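Local coordinates for effector protein HopAB2 (Pseudomonas syringae pv. tomato, PDB 3TL8) that acts as a secreted virulence factor that suppresses plant immunity and cell death, yet triggers resistance in tomato when the host Pto protein recognises it, at residues A40-V48 against N101-M109. Sequence-based numbering, arbitrary orientation.
Sequences ADAALRGLV and NLNVALNRM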
ATOM      1  N   ALA B  40      -9.365  -2.618  21.577  1.00 45.04           N
ATOM      2  CA  ALA B  40     -10.003  -3.680  20.819  1.00 47.26           C
ATOM      3  C   ALA B  40     -10.558  -4.752  21.738  1.00 54.81           C
ATOM      4  O   ALA B  40     -11.663  -5.237  21.522  1.00 65.90           O
ATOM      5  CB  ALA B  40      -9.036  -4.284  19.824  1.00 47.38           C
ATOM      6  N   ASP B  41      -9.791  -5.132  22.755  1.00 53.84           N
ATOM      7  CA  ASP B  41     -10.250  -6.137  23.710  1.00 61.00           C
ATOM      8  C   ASP B  41     -11.428  -5.609  24.550  1.00 59.44           C
ATOM      9  O   ASP B  41     -12.397  -6.332  24.797  1.00 46.70           O
ATOM     10  CB  ASP B  41      -9.105  -6.620  24.614  1.00 71.25           C
ATOM     11  CG  ASP B  41      -9.489  -7.849  25.447  1.00 94.21           C
ATOM     12  OD1 ASP B  41     -10.570  -7.849  26.079  1.00 99.14           O
ATOM     13  OD2 ASP B  41      -8.709  -8.828  25.466  1.00103.84           O
ATOM     14  N   ALA B  42     -11.344  -4.355  24.984  1.00 51.88           N
ATOM     15  CA  ALA B  42     -12.449  -3.747  25.707  1.00 61.06           C
ATOM     16  C   ALA B  42     -13.698  -3.772  24.823  1.00 66.65           C
ATOM     17  O   ALA B  42     -14.811  -3.994  25.304  1.00 75.29           O
ATOM     18  CB  ALA B  42     -12.103  -2.322  26.126  1.00 54.44           C
ATOM     19  N   ALA B  43     -13.488  -3.558  23.529  1.00 54.46           N
ATOM     20  CA  ALA B  43     -14.564  -3.538  22.550  1.00 57.58           C
ATOM     21  C   ALA B  43     -15.118  -4.935  22.339  1.00 64.09           C
ATOM     22  O   ALA B  43     -16.330  -5.122  22.232  1.00 69.33           O
ATOM     23  CB  ALA B  43     -14.060  -2.969  21.231  1.00 55.44           C
ATOM     24  N   LEU B  44     -14.224  -5.914  22.277  1.00 60.79           N
ATOM     25  CA  LEU B  44     -14.624  -7.305  22.119  1.00 59.82           C
ATOM     26  C   LEU B  44     -15.357  -7.804  23.359  1.00 68.65           C
ATOM     27  O   LEU B  44     -16.319  -8.563  23.257  1.00 74.60           O
ATOM     28  CB  LEU B  44     -13.405  -8.178  21.870  1.00 55.41           C
ATOM     29  CG  LEU B  44     -13.699  -9.665  21.757  1.00 57.91           C
ATOM     30  CD1 LEU B  44     -14.423  -9.939  20.459  1.00 61.20           C
ATOM     31  CD2 LEU B  44     -12.415 -10.461  21.840  1.00 59.92           C
ATOM     32  N   ARG B  45     -14.898  -7.376  24.532  1.00 72.48           N
ATOM     33  CA  ARG B  45     -15.555  -7.742  25.781  1.00 74.13           C
ATOM     34  C   ARG B  45     -17.016  -7.338  25.730  1.00 80.07           C
ATOM     35  O   ARG B  45     -17.891  -8.126  26.077  1.00 86.44           O
ATOM     36  CB  ARG B  45     -14.880  -7.082  26.980  1.00 73.70           C
ATOM     37  CG  ARG B  45     -13.819  -7.938  27.641  1.00 80.25           C
ATOM     38  CD  ARG B  45     -13.524  -7.442  29.048  1.00 82.81           C
ATOM     39  NE  ARG B  45     -13.080  -6.052  29.060  1.00 75.40           N
ATOM     40  CZ  ARG B  45     -11.829  -5.675  28.827  1.00 71.93           C
ATOM     41  NH1 ARG B  45     -10.908  -6.587  28.559  1.00 79.71           N
ATOM     42  NH2 ARG B  45     -11.499  -4.391  28.858  1.00 67.35           N
ATOM     43  N   GLY B  46     -17.270  -6.109  25.286  1.00 80.55           N
ATOM     44  CA  GLY B  46     -18.625  -5.595  25.169  1.00 82.17           C
ATOM     45  C   GLY B  46     -19.485  -6.388  24.199  1.00 84.85           C
ATOM     46  O   GLY B  46     -20.649  -6.680  24.488  1.00 88.25           O
ATOM     47  N   LEU B  47     -18.912  -6.737  23.048  1.00 76.52           N
ATOM     48  CA  LEU B  47     -19.626  -7.510  22.036  1.00 72.95           C
ATOM     49  C   LEU B  47     -19.986  -8.895  22.567  1.00 70.87           C
ATOM     50  O   LEU B  47     -21.019  -9.455  22.206  1.00 74.87           O
ATOM     51  CB  LEU B  47     -18.793  -7.641  20.755  1.00 69.10           C
ATOM     52  CG  LEU B  47     -18.209  -6.367  20.142  1.00 66.01           C
ATOM     53  CD1 LEU B  47     -17.219  -6.722  19.051  1.00 64.87           C
ATOM     54  CD2 LEU B  47     -19.299  -5.448  19.613  1.00 69.81           C
ATOM     55  N   VAL B  48     -19.123  -9.454  23.409  1.00 69.80           N
ATOM     56  CA  VAL B  48     -19.416 -10.729  24.049  1.00 85.01           C
ATOM     57  C   VAL B  48     -20.463 -10.489  25.134  1.00 93.04           C
ATOM     58  O   VAL B  48     -21.329 -11.330  25.391  1.00 91.44           O
ATOM     59  CB  VAL B  48     -18.161 -11.378  24.666  1.00 91.23           C
ATOM     60  CG1 VAL B  48     -18.471 -12.794  25.133  1.00 92.02           C
ATOM     61  CG2 VAL B  48     -17.014 -11.395  23.665  1.00 92.09           C
ATOM     62  N   ASN B 101      -7.744  -3.682  14.332  1.00 41.22           N
ATOM     63  CA  ASN B 101      -7.392  -4.135  15.669  1.00 44.97           C
ATOM     64  C   ASN B 101      -8.384  -5.161  16.202  1.00 49.59           C
ATOM     65  O   ASN B 101      -7.990  -6.154  16.802  1.00 55.51           O
ATOM     66  CB  ASN B 101      -7.295  -2.951  16.636  1.00 53.14           C
ATOM     67  CG  ASN B 101      -6.091  -2.060  16.352  1.00 60.99           C
ATOM     68  OD1 ASN B 101      -5.062  -2.522  15.849  1.00 68.51           O
ATOM     69  ND2 ASN B 101      -6.214  -0.779  16.676  1.00 54.16           N
ATOM     70  N   LEU B 102      -9.671  -4.907  15.980  1.00 45.79           N
ATOM     71  CA  LEU B 102     -10.736  -5.793  16.432  1.00 52.26           C
ATOM     72  C   LEU B 102     -10.705  -7.145  15.741  1.00 55.73           C
ATOM     73  O   LEU B 102     -10.888  -8.179  16.370  1.00 54.42           O
ATOM     74  CB  LEU B 102     -12.104  -5.159  16.190  1.00 45.73           C
ATOM     75  CG  LEU B 102     -13.252  -6.027  16.703  1.00 46.64           C
ATOM     76  CD1 LEU B 102     -13.110  -6.233  18.207  1.00 41.66           C
ATOM     77  CD2 LEU B 102     -14.590  -5.416  16.354  1.00 42.50           C
ATOM     78  N   ASN B 103     -10.484  -7.129  14.437  1.00 59.50           N
ATOM     79  CA  ASN B 103     -10.440  -8.353  13.661  1.00 55.69           C
ATOM     80  C   ASN B 103      -9.363  -9.291  14.196  1.00 57.80           C
ATOM     81  O   ASN B 103      -9.539 -10.507  14.239  1.00 63.91           O
ATOM     82  CB  ASN B 103     -10.196  -7.999  12.200  1.00 51.05           C
ATOM     83  CG  ASN B 103     -10.275  -9.192  11.289  1.00 50.09           C
ATOM     84  OD1 ASN B 103     -11.321  -9.843  11.174  1.00 56.15           O
ATOM     85  ND2 ASN B 103      -9.171  -9.480  10.609  1.00 43.43           N
ATOM     86  N   VAL B 104      -8.248  -8.713  14.625  1.00 53.01           N
ATOM     87  CA  VAL B 104      -7.158  -9.493  15.206  1.00 53.08           C
ATOM     88  C   VAL B 104      -7.554 -10.078  16.555  1.00 56.81           C
ATOM     89  O   VAL B 104      -7.209 -11.215  16.872  1.00 57.01           O
ATOM     90  CB  VAL B 104      -5.878  -8.648  15.390  1.00 43.12           C
ATOM     91  CG1 VAL B 104      -4.905  -9.367  16.290  1.00 34.65           C
ATOM     92  CG2 VAL B 104      -5.240  -8.357  14.042  1.00 47.53           C
ATOM     93  N   ALA B 105      -8.273  -9.282  17.341  1.00 53.58           N
ATOM     94  CA  ALA B 105      -8.717  -9.685  18.673  1.00 59.73           C
ATOM     95  C   ALA B 105      -9.732 -10.822  18.601  1.00 52.47           C
ATOM     96  O   ALA B 105      -9.774 -11.672  19.478  1.00 48.04           O
ATOM     97  CB  ALA B 105      -9.305  -8.491  19.425  1.00 62.07           C
ATOM     98  N   LEU B 106     -10.537 -10.821  17.546  1.00 44.18           N
ATOM     99  CA  LEU B 106     -11.477 -11.894  17.289  1.00 54.93           C
ATOM    100  C   LEU B 106     -10.774 -13.219  17.044  1.00 61.22           C
ATOM    101  O   LEU B 106     -11.042 -14.204  17.728  1.00 78.41           O
ATOM    102  CB  LEU B 106     -12.351 -11.564  16.075  1.00 64.80           C
ATOM    103  CG  LEU B 106     -13.519 -10.592  16.230  1.00 64.80           C
ATOM    104  CD1 LEU B 106     -14.278 -10.495  14.915  1.00 59.08           C
ATOM    105  CD2 LEU B 106     -14.444 -11.053  17.339  1.00 70.79           C
ATOM    106  N   ASN B 107      -9.885 -13.241  16.058  1.00 58.17           N
ATOM    107  CA  ASN B 107      -9.201 -14.472  15.670  1.00 58.89           C
ATOM    108  C   ASN B 107      -8.376 -15.075  16.792  1.00 60.43           C
ATOM    109  O   ASN B 107      -8.171 -16.285  16.836  1.00 64.23           O
ATOM    110  CB  ASN B 107      -8.325 -14.258  14.431  1.00 56.24           C
ATOM    111  CG  ASN B 107      -9.133 -14.200  13.149  1.00 60.44           C
ATOM    112  OD1 ASN B 107      -9.590 -15.223  12.645  1.00 67.17           O
ATOM    113  ND2 ASN B 107      -9.306 -13.001  12.612  1.00 61.54           N
ATOM    114  N   ARG B 108      -7.896 -14.234  17.696  1.00 62.01           N
ATOM    115  CA  ARG B 108      -7.189 -14.732  18.862  1.00 69.36           C
ATOM    116  C   ARG B 108      -8.157 -15.539  19.715  1.00 71.80           C
ATOM    117  O   ARG B 108      -7.834 -16.627  20.186  1.00 74.43           O
ATOM    118  CB  ARG B 108      -6.587 -13.584  19.675  1.00 78.41           C
ATOM    119  CG  ARG B 108      -5.252 -13.060  19.136  1.00 87.93           C
ATOM    120  CD  ARG B 108      -4.595 -12.091  20.114  1.00 93.35           C
ATOM    121  NE  ARG B 108      -4.548 -12.638  21.471  1.00100.79           N
ATOM    122  CZ  ARG B 108      -5.451 -12.386  22.416  1.00104.04           C
ATOM    123  NH1 ARG B 108      -6.478 -11.581  22.164  1.00103.87           N
ATOM    124  NH2 ARG B 108      -5.329 -12.933  23.619  1.00104.82           N
ATOM    125  N   MET B 109      -9.360 -15.008  19.887  1.00 66.15           N
ATOM    126  CA  MET B 109     -10.352 -15.637  20.745  1.00 69.82           C
ATOM    127  C   MET B 109     -10.957 -16.912  20.147  1.00 78.15           C
ATOM    128  O   MET B 109     -11.420 -17.779  20.885  1.00 83.26           O
ATOM    129  CB  MET B 109     -11.458 -14.642  21.099  1.00 67.87           C
ATOM    130  CG  MET B 109     -12.320 -15.084  22.262  1.00 74.85           C
ATOM    131  SD  MET B 109     -13.468 -13.802  22.782  1.00107.20           S
ATOM    132  CE  MET B 109     -14.367 -13.542  21.259  1.00 98.85           C
TER
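Leu44 of helix 29-49 is a knob in a hole formed by Leu102, Ala105, Leu106 and Met109 of helix 98-109, joining the first and last helices of this all-helical BAK1-binding domain. The segment axes pass 9.0 Å apart and cross at -62°; the backbones are nearest at the CA atoms of Ala40 and Leu102, and side chains fill the widening gap toward Val48 and Met109. Leu44 CB lies 4.2 Å from Leu102 CD1. With CG anti to the backbone N (chi1 177°), the chain then extends from its helix toward the partner, and CG meets Met109 CE. At the fork the branches part: CD1 touches Leu106 CD2 where the two side chains cross obliquely, whereas CD2 reaches the carbonyl O of Ala105 and, at 3.6 Å, Met109 SD. Met109 comes from the other helix with its chain extended as far as SD and bent at the last torsion (chi3 58°), which turns CE back over both Leu44 methyls and toward Val48 CG2. Beyond this end of the contact, Val48 and Met109 both touch Leu54 of helix 54-65. At the other end the small side chains of Ala40 and Ala105 are consistent with the close approach: Ala40 CB packs 4.2 Å from Ala105 CB and rests against Asn101 CB and the Asn101 carbonyl. The two branches of Leu102 point to different residues: CD1 also lies near Ala40 O, and CD2 meets Leu47 CD1 tip to tip. Leu102 also touches Ile84 of the Pto-kinase interaction motif, and Leu47 touches Val82, just before that motif, so the interhelical core continues into that loop. Within helix 29-49, a salt bridge between residues one turn apart joins Arg45 NH1 to Asp41 OD1 at 2.8 Å.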